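Local coordinates for NIF3-related protein (Bacillus cereus, PDB 2GX8) that is of unknown function but, as a NIF3-family member, carries a conserved two-metal site occupied by zinc, joined to a further domain that is probably regulatory, at residues 156-161 with 261-266; 167-172 with 247-252; 178-183 with 238-243; 183-188 with 230-235; 199-204 with 220-225. All coordinates share one frame; numbering follows the deposited sequence.

Contact 1 of 5, residues 156-161 with 261-266; sequences TYAEEM and DNKGET
Glu159 and Gly264 make the direct polar link between these two antiparallel strands: Gly264 N donates to Glu159 O over 3.0 Å, lying in the plane of that carbonyl. Nearby the link is indirect, because a water accepts from Glu159 N and donates to Glu265 O, the water oxygen lying 2.6 Å from Glu265 O. A CA-H...O contact, Thr266 CA to Tyr157 O at 3.6 Å, adds a weaker polar touch.

Van der Waals packing rests mainly on Met161. Its chain leaves beside the backbone N (chi1 -61°) and bends at the next two torsions, so that it folds over the facing backbone instead of extending past it. Met161 CG lies against the carbonyl oxygen of Asn262 at 3.3 Å, while the methyl CE settles on Gly264 CA at 3.6 Å, where no side chain intervenes. Ala158 CB touches Lys263 CB across the strands.

Charge enters through Glu160 and Lys263, a non-hydrogen-bonded pair whose side chains run alongside each other in the same direction. Lys263 NZ rests on Glu160 CG at 3.6 Å but stays 5.2 Å from Glu160 OE2, so any attraction acts without a salt bridge.

Strand 150-168 carries a classic beta bulge, Thr156 and Tyr157 both facing Leu267. It also pairs with strand 221-233, whose Pro233 packs on Met161, and beside strand 262-268 Asp261 forms a salt bridge to Lys162 of the second subunit.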
# COMPACT_ATOMS: atom_id res chain seq x y z
N THR C 156 0.96 -22.03 15.13
CA THR C 156 0.66 -20.61 14.95
C THR C 156 1.11 -19.85 16.16
O THR C 156 1.31 -18.63 16.11
CB THR C 156 -0.86 -20.32 14.76
OG1 THR C 156 -1.60 -20.72 15.92
CG2 THR C 156 -1.41 -21.02 13.52
N TYR C 157 1.31 -20.56 17.26
CA TYR C 157 1.69 -19.93 18.50
C TYR C 157 2.61 -20.80 19.37
O TYR C 157 2.37 -21.99 19.53
CB TYR C 157 0.43 -19.51 19.27
CG TYR C 157 0.70 -18.78 20.56
CD1 TYR C 157 0.93 -17.40 20.57
CD2 TYR C 157 0.75 -19.47 21.78
CE1 TYR C 157 1.20 -16.73 21.76
CE2 TYR C 157 1.02 -18.81 22.97
CZ TYR C 157 1.23 -17.45 22.96
OH TYR C 157 1.51 -16.80 24.14
N ALA C 158 3.66 -20.18 19.91
CA ALA C 158 4.59 -20.81 20.87
C ALA C 158 4.93 -19.71 21.86
O ALA C 158 5.54 -18.70 21.49
CB ALA C 158 5.83 -21.31 20.19
N GLU C 159 4.52 -19.90 23.10
CA GLU C 159 4.72 -18.92 24.15
C GLU C 159 6.21 -18.62 24.34
O GLU C 159 7.03 -19.54 24.28
CB GLU C 159 4.16 -19.50 25.46
CG GLU C 159 4.09 -18.55 26.63
CD GLU C 159 2.71 -18.01 26.90
OE1 GLU C 159 1.81 -18.82 27.23
OE2 GLU C 159 2.53 -16.79 26.82
N GLU C 160 6.57 -17.34 24.50
CA GLU C 160 7.97 -16.98 24.81
C GLU C 160 8.23 -17.40 26.26
O GLU C 160 7.36 -17.22 27.13
CB GLU C 160 8.21 -15.46 24.68
CG GLU C 160 8.09 -14.90 23.26
CD GLU C 160 8.21 -13.36 23.22
OE1 GLU C 160 8.76 -12.76 24.17
OE2 GLU C 160 7.74 -12.75 22.24
N MET C 161 9.40 -17.98 26.51
CA MET C 161 9.75 -18.44 27.87
C MET C 161 10.72 -17.48 28.53
O MET C 161 11.55 -16.84 27.87
CB MET C 161 10.35 -19.85 27.86
CG MET C 161 9.47 -21.00 27.32
SD MET C 161 8.05 -21.54 28.31
CE MET C 161 6.83 -20.50 27.60
N ASP C 261 15.60 -18.62 24.64
CA ASP C 261 15.27 -19.07 23.30
C ASP C 261 14.30 -20.26 23.33
O ASP C 261 13.69 -20.62 22.31
CB ASP C 261 16.53 -19.46 22.53
CG ASP C 261 17.20 -18.28 21.90
OD1 ASP C 261 16.61 -17.18 21.92
OD2 ASP C 261 18.30 -18.46 21.35
N ASN C 262 14.20 -20.87 24.50
CA ASN C 262 13.29 -21.99 24.71
C ASN C 262 11.88 -21.52 24.43
O ASN C 262 11.49 -20.42 24.84
CB ASN C 262 13.38 -22.44 26.18
CG ASN C 262 14.77 -22.86 26.58
OD1 ASN C 262 15.26 -22.46 27.62
ND2 ASN C 262 15.43 -23.66 25.73
N LYS C 263 11.11 -22.35 23.72
CA LYS C 263 9.69 -22.01 23.47
C LYS C 263 8.77 -22.92 24.28
O LYS C 263 9.19 -24.01 24.70
CB LYS C 263 9.33 -22.05 21.98
CG LYS C 263 9.97 -20.94 21.13
CD LYS C 263 9.58 -19.55 21.63
CE LYS C 263 10.58 -18.50 21.14
NZ LYS C 263 10.42 -17.22 21.87
N GLY C 264 7.54 -22.46 24.54
CA GLY C 264 6.54 -23.26 25.26
C GLY C 264 5.99 -24.34 24.34
O GLY C 264 6.52 -24.56 23.24
N GLU C 265 4.93 -25.03 24.76
CA GLU C 265 4.38 -26.04 23.88
C GLU C 265 3.82 -25.31 22.65
O GLU C 265 3.18 -24.25 22.78
CB GLU C 265 3.35 -26.96 24.57
CG GLU C 265 1.95 -26.38 24.90
CD GLU C 265 1.00 -27.43 25.56
OE1 GLU C 265 1.50 -28.28 26.34
OE2 GLU C 265 -0.24 -27.39 25.33
N THR C 266 4.14 -25.82 21.46
CA THR C 266 3.61 -25.27 20.22
C THR C 266 2.11 -25.49 20.20
O THR C 266 1.63 -26.58 20.54
CB THR C 266 4.14 -26.00 18.97
OG1 THR C 266 5.55 -26.16 19.06
CG2 THR C 266 3.81 -25.21 17.73
O HOH W 1 2.88 -22.14 24.19

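Contact 2 of 5, residues 167-172 with 247-252; sequences FVPVTH and AHPYEE
His248 NE2 donates to Phe167 O over 2.8 Å, the acceptor lying 17° out of the imidazole plane. On the far side of the ring, His248 ND1 accepts from Tyr250 N at 3.2 Å. With both nitrogens engaged, the rotation of the imidazole is fixed, and the pattern is consistent with a neutral ring protonated on NE2. CG stands anti to the backbone N (chi1 -157°), which swings the ring across to the strand end although its CB bond points away. Val168 CG2 meets the ring edge, 3.6 Å from His248 CD2.

The site closes one end of a ferredoxin-like beta-alpha-beta-beta-alpha-beta unit: strand 150-168 here gives way to helix 170-182, and helix 237-247 has just finished at His248. Where the first helix starts, His172 N bonds back to Pro169 O.

Pro249 supplies the apolar half. Its CB sits over the centre of the His172 ring, 3.6 Å from the centroid and 9° off the normal, a CH-pi contact. Pro169 and Pro249 slide past one another, their CG atoms 3.8 Å apart, and Tyr250 CE2 touches Pro169 CD at 4.2 Å. Phe167 turns its ring the other way, to Phe196 of the third subunit.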
# COMPACT_ATOMS: atom_id res chain seq x y z
N PHE C 167 16.52 -13.60 44.45
CA PHE C 167 17.52 -13.74 45.53
C PHE C 167 16.80 -13.63 46.86
O PHE C 167 16.11 -12.65 47.10
CB PHE C 167 18.59 -12.65 45.36
CG PHE C 167 19.25 -12.70 44.01
CD1 PHE C 167 18.69 -12.02 42.93
CD2 PHE C 167 20.36 -13.47 43.79
CE1 PHE C 167 19.28 -12.09 41.65
CE2 PHE C 167 20.94 -13.54 42.54
CZ PHE C 167 20.39 -12.86 41.47
N VAL C 168 16.94 -14.66 47.70
CA VAL C 168 16.17 -14.77 48.94
C VAL C 168 17.03 -15.27 50.09
O VAL C 168 17.86 -16.14 49.89
CB VAL C 168 15.02 -15.83 48.80
CG1 VAL C 168 13.99 -15.69 49.92
CG2 VAL C 168 14.28 -15.74 47.48
N PRO C 169 16.84 -14.71 51.30
CA PRO C 169 17.56 -15.31 52.43
C PRO C 169 17.11 -16.78 52.65
O PRO C 169 15.95 -17.11 52.39
CB PRO C 169 17.12 -14.44 53.60
CG PRO C 169 15.82 -13.84 53.17
CD PRO C 169 16.06 -13.54 51.74
N VAL C 170 18.03 -17.63 53.10
CA VAL C 170 17.78 -19.07 53.36
C VAL C 170 16.59 -19.29 54.29
O VAL C 170 15.92 -20.33 54.22
CB VAL C 170 19.06 -19.82 53.92
CG1 VAL C 170 18.76 -21.29 54.15
CG2 VAL C 170 20.28 -19.69 52.96
N THR C 171 16.32 -18.31 55.15
CA THR C 171 15.16 -18.39 56.04
C THR C 171 13.86 -18.41 55.24
O THR C 171 12.91 -19.09 55.60
CB THR C 171 15.09 -17.23 57.05
OG1 THR C 171 15.12 -15.98 56.36
CG2 THR C 171 16.25 -17.30 58.04
N HIS C 172 13.83 -17.71 54.11
CA HIS C 172 12.60 -17.67 53.36
C HIS C 172 12.62 -18.37 52.02
O HIS C 172 11.62 -18.36 51.30
CB HIS C 172 12.11 -16.23 53.24
CG HIS C 172 11.61 -15.67 54.54
ND1 HIS C 172 10.27 -15.67 54.87
CD2 HIS C 172 12.26 -15.13 55.59
CE1 HIS C 172 10.12 -15.13 56.07
NE2 HIS C 172 11.31 -14.79 56.53
N ALA C 247 5.49 -13.67 49.11
CA ALA C 247 6.16 -14.66 49.96
C ALA C 247 7.51 -14.17 50.45
O ALA C 247 7.97 -14.55 51.53
CB ALA C 247 6.33 -15.96 49.21
N HIS C 248 8.13 -13.34 49.62
CA HIS C 248 9.44 -12.79 49.93
C HIS C 248 9.32 -11.86 51.12
O HIS C 248 8.42 -11.03 51.17
CB HIS C 248 10.02 -12.07 48.70
CG HIS C 248 11.52 -11.97 48.71
ND1 HIS C 248 12.19 -10.97 49.37
CD2 HIS C 248 12.47 -12.74 48.13
CE1 HIS C 248 13.49 -11.14 49.21
NE2 HIS C 248 13.69 -12.21 48.47
N PRO C 249 10.22 -12.02 52.10
CA PRO C 249 10.23 -11.24 53.32
C PRO C 249 10.59 -9.78 53.10
O PRO C 249 10.31 -8.94 53.97
CB PRO C 249 11.33 -11.91 54.15
CG PRO C 249 12.23 -12.53 53.15
CD PRO C 249 11.30 -13.02 52.08
N TYR C 250 11.23 -9.47 51.98
CA TYR C 250 11.62 -8.10 51.73
C TYR C 250 10.55 -7.29 51.03
O TYR C 250 9.62 -7.84 50.42
CB TYR C 250 12.95 -7.99 50.97
CG TYR C 250 14.14 -8.53 51.71
CD1 TYR C 250 14.14 -8.62 53.10
CD2 TYR C 250 15.31 -8.86 51.02
CE1 TYR C 250 15.24 -9.10 53.78
CE2 TYR C 250 16.42 -9.33 51.69
CZ TYR C 250 16.38 -9.44 53.07
OH TYR C 250 17.50 -9.90 53.76
N GLU C 251 10.68 -5.98 51.16
CA GLU C 251 9.75 -5.05 50.56
C GLU C 251 10.29 -4.66 49.20
O GLU C 251 9.57 -4.70 48.20
CB GLU C 251 9.47 -3.88 51.52
CG GLU C 251 8.54 -4.33 52.67
CD GLU C 251 8.41 -3.34 53.82
OE1 GLU C 251 9.44 -3.03 54.48
OE2 GLU C 251 7.27 -2.94 54.10
N GLU C 252 11.58 -4.34 49.15
CA GLU C 252 12.26 -4.09 47.88
C GLU C 252 12.95 -5.41 47.46
O GLU C 252 13.96 -5.83 48.05
CB GLU C 252 13.22 -2.87 47.97
CG GLU C 252 14.26 -2.84 49.14
CD GLU C 252 13.73 -2.32 50.50
OE1 GLU C 252 12.49 -2.22 50.71
OE2 GLU C 252 14.59 -2.01 51.37

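Contact 3 of 5, residues 178-183 with 238-243; sequences KALGDA and RKVIKA
Ala183 is the bump and the surface between Val240 and Ala243 the hollow. Its CB points at the facing helix and settles 4.0 Å from both Val240 CG2 and Ala243 CB. The alanines let the backbones come close: the CA atoms of Ala179 and Ala243 are 5.8 Å apart.

One turn further back the roles change. Ala243 CB points into the first helix near Ala179 and Ala183, and Ala179 CB answers by resting 3.8 Å from Ala243 O. Val240 fits with a forked tip. Val240 CG1, anti to the backbone N (chi1 168°), reaches Leu180 CD2 at 3.5 Å, the two side chains crossing at about a right angle, while Val240 CG2 lies 3.5 Å from Ala183 O. Beyond this point the extended aliphatic chain of Lys239 passes the same carbonyl, its CE 4.0 Å from Ala183 O.

No hydrogen bond joins the two segments, so fit of shape carries the contact. The charged pair Lys178 and Asp182 bridges within its own helix.

Helices 170-182 and 237-247 thus pack side by side on the four-stranded part of a ferredoxin-like unit, with Leu180 reaching Thr230 and Val240 reaching Ile232 on strand 221-233 beneath them.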
# COMPACT_ATOMS: atom_id res chain seq x y z
N LYS C 178 7.92 -22.53 47.03
CA LYS C 178 6.56 -23.06 47.08
C LYS C 178 5.61 -22.11 46.39
O LYS C 178 4.74 -22.55 45.65
CB LYS C 178 6.10 -23.28 48.52
CG LYS C 178 4.76 -24.01 48.63
CD LYS C 178 4.29 -24.11 50.07
CE LYS C 178 3.06 -25.01 50.19
NZ LYS C 178 1.84 -24.49 49.51
N ALA C 179 5.80 -20.82 46.64
CA ALA C 179 4.97 -19.77 46.07
C ALA C 179 5.10 -19.71 44.57
O ALA C 179 4.13 -19.53 43.87
CB ALA C 179 5.36 -18.44 46.67
N LEU C 180 6.33 -19.85 44.08
CA LEU C 180 6.59 -19.85 42.65
C LEU C 180 5.92 -21.04 41.97
O LEU C 180 5.27 -20.89 40.95
CB LEU C 180 8.09 -19.88 42.39
CG LEU C 180 8.89 -18.60 42.59
CD1 LEU C 180 10.35 -18.93 42.46
CD2 LEU C 180 8.52 -17.53 41.58
N GLY C 181 6.08 -22.21 42.59
CA GLY C 181 5.53 -23.45 42.07
C GLY C 181 4.02 -23.47 42.03
O GLY C 181 3.44 -23.70 40.97
N ASP C 182 3.40 -23.23 43.20
CA ASP C 182 1.94 -23.16 43.34
C ASP C 182 1.32 -22.21 42.31
O ASP C 182 0.25 -22.48 41.79
CB ASP C 182 1.55 -22.74 44.76
CG ASP C 182 1.83 -23.82 45.80
OD1 ASP C 182 2.36 -24.90 45.46
OD2 ASP C 182 1.49 -23.59 46.98
N ALA C 183 2.03 -21.12 42.02
CA ALA C 183 1.61 -20.12 41.04
C ALA C 183 1.84 -20.55 39.57
O ALA C 183 1.56 -19.77 38.65
CB ALA C 183 2.31 -18.78 41.32
N ARG C 238 3.08 -11.99 35.40
CA ARG C 238 2.44 -11.12 36.38
C ARG C 238 2.02 -11.84 37.67
O ARG C 238 2.40 -11.43 38.78
CB ARG C 238 1.27 -10.38 35.71
CG ARG C 238 0.67 -9.30 36.57
CD ARG C 238 -0.32 -8.51 35.76
NE ARG C 238 -1.27 -7.81 36.61
CZ ARG C 238 -2.40 -8.36 37.06
NH1 ARG C 238 -2.68 -9.62 36.73
NH2 ARG C 238 -3.24 -7.66 37.82
N LYS C 239 1.27 -12.94 37.52
CA LYS C 239 0.81 -13.76 38.64
C LYS C 239 1.99 -14.35 39.43
O LYS C 239 2.00 -14.29 40.66
CB LYS C 239 -0.14 -14.86 38.14
CG LYS C 239 -0.41 -15.95 39.15
CD LYS C 239 -1.50 -16.92 38.73
CE LYS C 239 -1.76 -17.89 39.87
NZ LYS C 239 -3.00 -18.69 39.68
N VAL C 240 2.99 -14.89 38.73
CA VAL C 240 4.15 -15.50 39.38
C VAL C 240 5.04 -14.49 40.15
O VAL C 240 5.52 -14.79 41.26
CB VAL C 240 4.98 -16.36 38.39
CG1 VAL C 240 6.32 -16.73 38.97
CG2 VAL C 240 4.19 -17.62 37.95
N ILE C 241 5.25 -13.31 39.58
CA ILE C 241 6.03 -12.25 40.23
C ILE C 241 5.29 -11.76 41.49
O ILE C 241 5.91 -11.55 42.54
CB ILE C 241 6.35 -11.05 39.24
CG1 ILE C 241 7.22 -11.50 38.06
CG2 ILE C 241 7.01 -9.86 39.94
CD1 ILE C 241 8.42 -12.32 38.45
N LYS C 242 3.97 -11.60 41.40
CA LYS C 242 3.18 -11.14 42.53
C LYS C 242 3.24 -12.11 43.72
O LYS C 242 3.40 -11.68 44.87
CB LYS C 242 1.73 -10.86 42.12
CG LYS C 242 0.82 -10.43 43.27
CD LYS C 242 -0.58 -10.09 42.83
CE LYS C 242 -0.63 -8.76 42.10
NZ LYS C 242 -2.03 -8.32 41.94
N ALA C 243 3.11 -13.40 43.44
CA ALA C 243 3.17 -14.45 44.46
C ALA C 243 4.56 -14.52 45.09
O ALA C 243 4.72 -14.70 46.31
CB ALA C 243 2.81 -15.79 43.86

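Contact 4 of 5, residues 183-188 with 230-235; sequences AGAGHI and TIIPAS
Ala185 and Ile232 meet methyl to methyl, with Ala185 CB 3.6 Å from Ile232 CG2. Thr230, two residues back along the strand and so on the same side of it, adds its CG2 at 3.8 Å from the same Ala185 CB, and the alanine methyl rests against the CG2 methyls of both residues. Ile231, between them, faces the other way: its CG2 is met by Ile188 CG1 at 3.8 Å, the two isoleucine chains crossing at about a right angle. The hydroxyl of Thr230 stands anti to its own N (chi1 -160°), close beside Gly186, whose CA lies 3.6 Å from Thr230 OG1. The Thr230 hydroxyl is hydrogen-bonded to the carbonyl oxygen of Cys194 on the adjoining strand.

The loop is the exit from helix 170-182. Gly184 takes a positive phi of 97° and closes the helix with a Schellman motif, after which the chain is laid against strand 221-233, an inner strand of the ferredoxin-like sheet. Gly186, again at positive phi, brings its amide to the strand: Gly186 N donates to Ile231 O over 2.9 Å, coming almost head-on to the carbonyl.

A water stitches the turn together, donating to Gly184 O at 3.1 Å and accepting from His187 N, with a further weak bond to Ile231 O. From the same turn the His187 ring reaches Gln207 of the second subunit through a weak hydrogen bond.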
# COMPACT_ATOMS: atom_id res chain seq x y z
N ALA C 183 2.03 -21.12 42.02
CA ALA C 183 1.61 -20.12 41.04
C ALA C 183 1.84 -20.55 39.57
O ALA C 183 1.56 -19.77 38.65
CB ALA C 183 2.31 -18.78 41.32
N GLY C 184 2.38 -21.75 39.37
CA GLY C 184 2.59 -22.29 38.02
C GLY C 184 3.96 -22.16 37.38
O GLY C 184 4.14 -22.51 36.21
N ALA C 185 4.94 -21.66 38.13
CA ALA C 185 6.29 -21.53 37.61
C ALA C 185 6.99 -22.88 37.71
O ALA C 185 6.80 -23.61 38.68
CB ALA C 185 7.04 -20.50 38.38
N GLY C 186 7.79 -23.21 36.70
CA GLY C 186 8.52 -24.48 36.68
C GLY C 186 7.66 -25.68 36.30
O GLY C 186 7.99 -26.81 36.66
N HIS C 187 6.56 -25.44 35.58
CA HIS C 187 5.66 -26.50 35.12
C HIS C 187 5.88 -26.76 33.63
O HIS C 187 5.25 -26.14 32.77
CB HIS C 187 4.20 -26.15 35.43
CG HIS C 187 3.23 -27.26 35.12
ND1 HIS C 187 2.39 -27.23 34.02
CD2 HIS C 187 2.97 -28.42 35.76
CE1 HIS C 187 1.65 -28.33 34.00
NE2 HIS C 187 1.98 -29.07 35.05
N ILE C 188 6.81 -27.67 33.35
CA ILE C 188 7.18 -28.08 32.00
C ILE C 188 7.07 -29.61 31.87
O ILE C 188 7.71 -30.35 32.64
CB ILE C 188 8.63 -27.61 31.64
CG1 ILE C 188 8.73 -26.07 31.62
CG2 ILE C 188 9.11 -28.22 30.31
CD1 ILE C 188 7.78 -25.38 30.65
N THR C 230 13.84 -20.28 38.03
CA THR C 230 12.74 -21.11 37.58
C THR C 230 12.26 -20.56 36.25
O THR C 230 12.38 -19.35 35.97
CB THR C 230 11.59 -21.16 38.62
OG1 THR C 230 10.78 -22.31 38.38
CG2 THR C 230 10.75 -19.93 38.58
N ILE C 231 11.75 -21.45 35.40
CA ILE C 231 11.29 -21.09 34.08
C ILE C 231 9.77 -20.76 34.10
O ILE C 231 9.00 -21.33 34.87
CB ILE C 231 11.68 -22.22 33.05
CG1 ILE C 231 11.48 -21.79 31.59
CG2 ILE C 231 10.97 -23.54 33.38
CD1 ILE C 231 11.99 -22.80 30.56
N ILE C 232 9.36 -19.81 33.27
CA ILE C 232 7.94 -19.45 33.15
C ILE C 232 7.54 -19.09 31.73
O ILE C 232 8.39 -18.68 30.93
CB ILE C 232 7.50 -18.22 34.02
CG1 ILE C 232 8.27 -16.96 33.63
CG2 ILE C 232 7.58 -18.51 35.49
CD1 ILE C 232 7.66 -15.70 34.21
N PRO C 233 6.26 -19.31 31.40
CA PRO C 233 5.71 -18.80 30.15
C PRO C 233 5.38 -17.33 30.39
O PRO C 233 4.87 -17.00 31.46
CB PRO C 233 4.43 -19.63 29.93
CG PRO C 233 4.07 -20.20 31.25
CD PRO C 233 5.27 -20.10 32.17
N ALA C 234 5.67 -16.47 29.42
CA ALA C 234 5.41 -15.04 29.54
C ALA C 234 4.02 -14.65 30.10
O ALA C 234 3.91 -13.69 30.86
CB ALA C 234 5.66 -14.36 28.19
N SER C 235 2.98 -15.40 29.74
CA SER C 235 1.63 -15.12 30.21
C SER C 235 1.48 -15.28 31.74
O SER C 235 0.60 -14.64 32.35
CB SER C 235 0.61 -16.01 29.51
OG SER C 235 0.66 -17.33 29.99
O HOH W 2 6.07 -22.89 33.80

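Contact 5 of 5, residues 199-204 with 220-225; sequences EGTGTF and LERVEE
Leu220, just before the second strand begins, lays CD1 against Thr203 CB. Next comes Glu221, in a hydrogen-bonded pair with Phe204: Glu221 N donates to Phe204 O over 2.7 Å, whereas the return bond, Phe204 N to Glu221 O, is longer at 3.2 Å and arrives well above the carbonyl plane. The Phe204 ring, set by a chi1 of 62° between its own N and carbonyl carbon, swings across to the neighbouring strand, on the face that carries Glu221 and Val223. There Glu221 CB covers one side of the ring, 3.7 Å from the centroid, in a CH-pi contact.

Arg222 turns to the other face of the sheet, with Thr201 and Thr203. Its CG touches Thr201 CG2 at 3.6 Å, and NH2 passes 3.7 Å from Thr203 CG2 on its way to a salt bridge with Glu174 of the third subunit. Thr201 to Thr203 also pair with a strand of that subunit, continuing the sheet across the interface. Val223 returns to the side of Phe204, where CG2 meets the ring edge 3.9 Å from CE2, and its backbone pairs with Gly202 by two bonds. Glu224 stands opposite Thr201. Glu225 pairs with Gly200, Glu225 N reaching Gly200 O at 2.7 Å, and lays its carboxylate over Gly202, OE1 against CA where there is no side chain.

Six backbone bonds thus set the register, while side chains pack on both faces, so the pairing depends little on side-chain polar bonds.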
# COMPACT_ATOMS: atom_id res chain seq x y z
N GLU C 199 23.67 -21.43 46.63
CA GLU C 199 24.00 -20.42 47.61
C GLU C 199 25.15 -19.54 47.15
O GLU C 199 26.04 -19.98 46.43
CB GLU C 199 24.31 -21.06 48.95
CG GLU C 199 23.08 -21.68 49.55
CD GLU C 199 23.34 -22.36 50.86
OE1 GLU C 199 24.40 -23.02 50.98
OE2 GLU C 199 22.47 -22.25 51.75
N GLY C 200 25.11 -18.29 47.58
CA GLY C 200 26.16 -17.37 47.27
C GLY C 200 26.06 -16.17 48.17
O GLY C 200 25.33 -16.17 49.16
N THR C 201 26.81 -15.14 47.81
CA THR C 201 26.89 -13.93 48.59
C THR C 201 26.48 -12.73 47.76
O THR C 201 26.93 -12.59 46.63
CB THR C 201 28.35 -13.74 49.10
OG1 THR C 201 28.55 -14.53 50.28
CG2 THR C 201 28.60 -12.31 49.47
N GLY C 202 25.62 -11.89 48.32
CA GLY C 202 25.19 -10.66 47.67
C GLY C 202 25.81 -9.46 48.39
O GLY C 202 25.98 -9.48 49.61
N THR C 203 26.17 -8.44 47.63
CA THR C 203 26.74 -7.24 48.26
C THR C 203 25.81 -6.06 47.98
O THR C 203 25.04 -6.11 47.05
CB THR C 203 28.20 -6.92 47.77
OG1 THR C 203 28.21 -6.72 46.36
CG2 THR C 203 29.20 -8.04 48.14
N PHE C 204 25.85 -5.03 48.80
CA PHE C 204 25.05 -3.85 48.56
C PHE C 204 25.59 -2.69 49.38
O PHE C 204 26.26 -2.91 50.39
CB PHE C 204 23.55 -4.11 48.79
CG PHE C 204 23.18 -4.50 50.21
CD1 PHE C 204 22.75 -3.54 51.13
CD2 PHE C 204 23.23 -5.83 50.62
CE1 PHE C 204 22.38 -3.90 52.43
CE2 PHE C 204 22.89 -6.19 51.91
CZ PHE C 204 22.46 -5.23 52.83
N LEU C 220 29.64 -0.64 52.61
CA LEU C 220 29.46 -1.92 51.87
C LEU C 220 29.04 -3.08 52.75
O LEU C 220 29.80 -3.51 53.61
CB LEU C 220 30.73 -2.34 51.11
CG LEU C 220 30.64 -3.69 50.35
CD1 LEU C 220 30.05 -3.56 48.95
CD2 LEU C 220 31.99 -4.31 50.24
N GLU C 221 27.83 -3.59 52.52
CA GLU C 221 27.32 -4.71 53.28
C GLU C 221 27.47 -5.98 52.48
O GLU C 221 27.67 -5.94 51.28
CB GLU C 221 25.85 -4.50 53.61
CG GLU C 221 25.48 -3.08 54.04
CD GLU C 221 26.08 -2.62 55.35
OE1 GLU C 221 26.90 -3.35 55.95
OE2 GLU C 221 25.72 -1.50 55.79
N ARG C 222 27.34 -7.12 53.15
CA ARG C 222 27.50 -8.43 52.50
C ARG C 222 26.59 -9.45 53.17
O ARG C 222 26.56 -9.56 54.41
CB ARG C 222 28.96 -8.85 52.60
CG ARG C 222 29.28 -10.32 52.36
CD ARG C 222 30.81 -10.57 52.22
NE ARG C 222 31.39 -9.93 51.04
CZ ARG C 222 31.99 -8.74 51.03
NH1 ARG C 222 32.11 -8.02 52.14
NH2 ARG C 222 32.48 -8.25 49.90
N VAL C 223 25.84 -10.21 52.37
CA VAL C 223 24.87 -11.15 52.93
C VAL C 223 24.86 -12.49 52.21
O VAL C 223 24.83 -12.50 50.98
CB VAL C 223 23.46 -10.51 52.87
CG1 VAL C 223 22.35 -11.54 52.95
CG2 VAL C 223 23.28 -9.47 53.96
N GLU C 224 24.91 -13.60 52.93
CA GLU C 224 24.78 -14.93 52.30
C GLU C 224 23.33 -15.05 51.82
O GLU C 224 22.40 -14.65 52.50
CB GLU C 224 25.14 -16.06 53.27
CG GLU C 224 26.59 -16.07 53.74
CD GLU C 224 26.82 -16.95 55.00
OE1 GLU C 224 25.81 -17.36 55.65
OE2 GLU C 224 28.00 -17.22 55.36
N GLU C 225 23.13 -15.57 50.62
CA GLU C 225 21.82 -15.62 49.99
C GLU C 225 21.65 -16.82 49.08
O GLU C 225 22.62 -17.48 48.70
CB GLU C 225 21.66 -14.41 49.07
CG GLU C 225 21.23 -13.13 49.69
CD GLU C 225 20.95 -12.07 48.63
OE1 GLU C 225 21.84 -11.84 47.80
OE2 GLU C 225 19.86 -11.46 48.64

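Contacts 1, 2, 4 and 5 all draw on one sheet: strand 150-168 serves contacts 1 and 2, strand 221-233 contacts 4 and 5, while contact 3 joins the two helices lying on it. Contact 4 is the most buried and shares Ala183 with contact 3; contacts 2 and 3, both using helix 170-182, are partly buried. Contacts 1 and 5 lie at the surface, their centres about 35 Å apart, and face the second and third subunits respectively. Chemistry follows place. Contact 5 is a full backbone ladder, contact 1 has one direct backbone bond supplemented by a water, contact 4 one backbone bond plus methyl packing, contact 3 no hydrogen bond across it, and contact 2 depends on a histidine side chain.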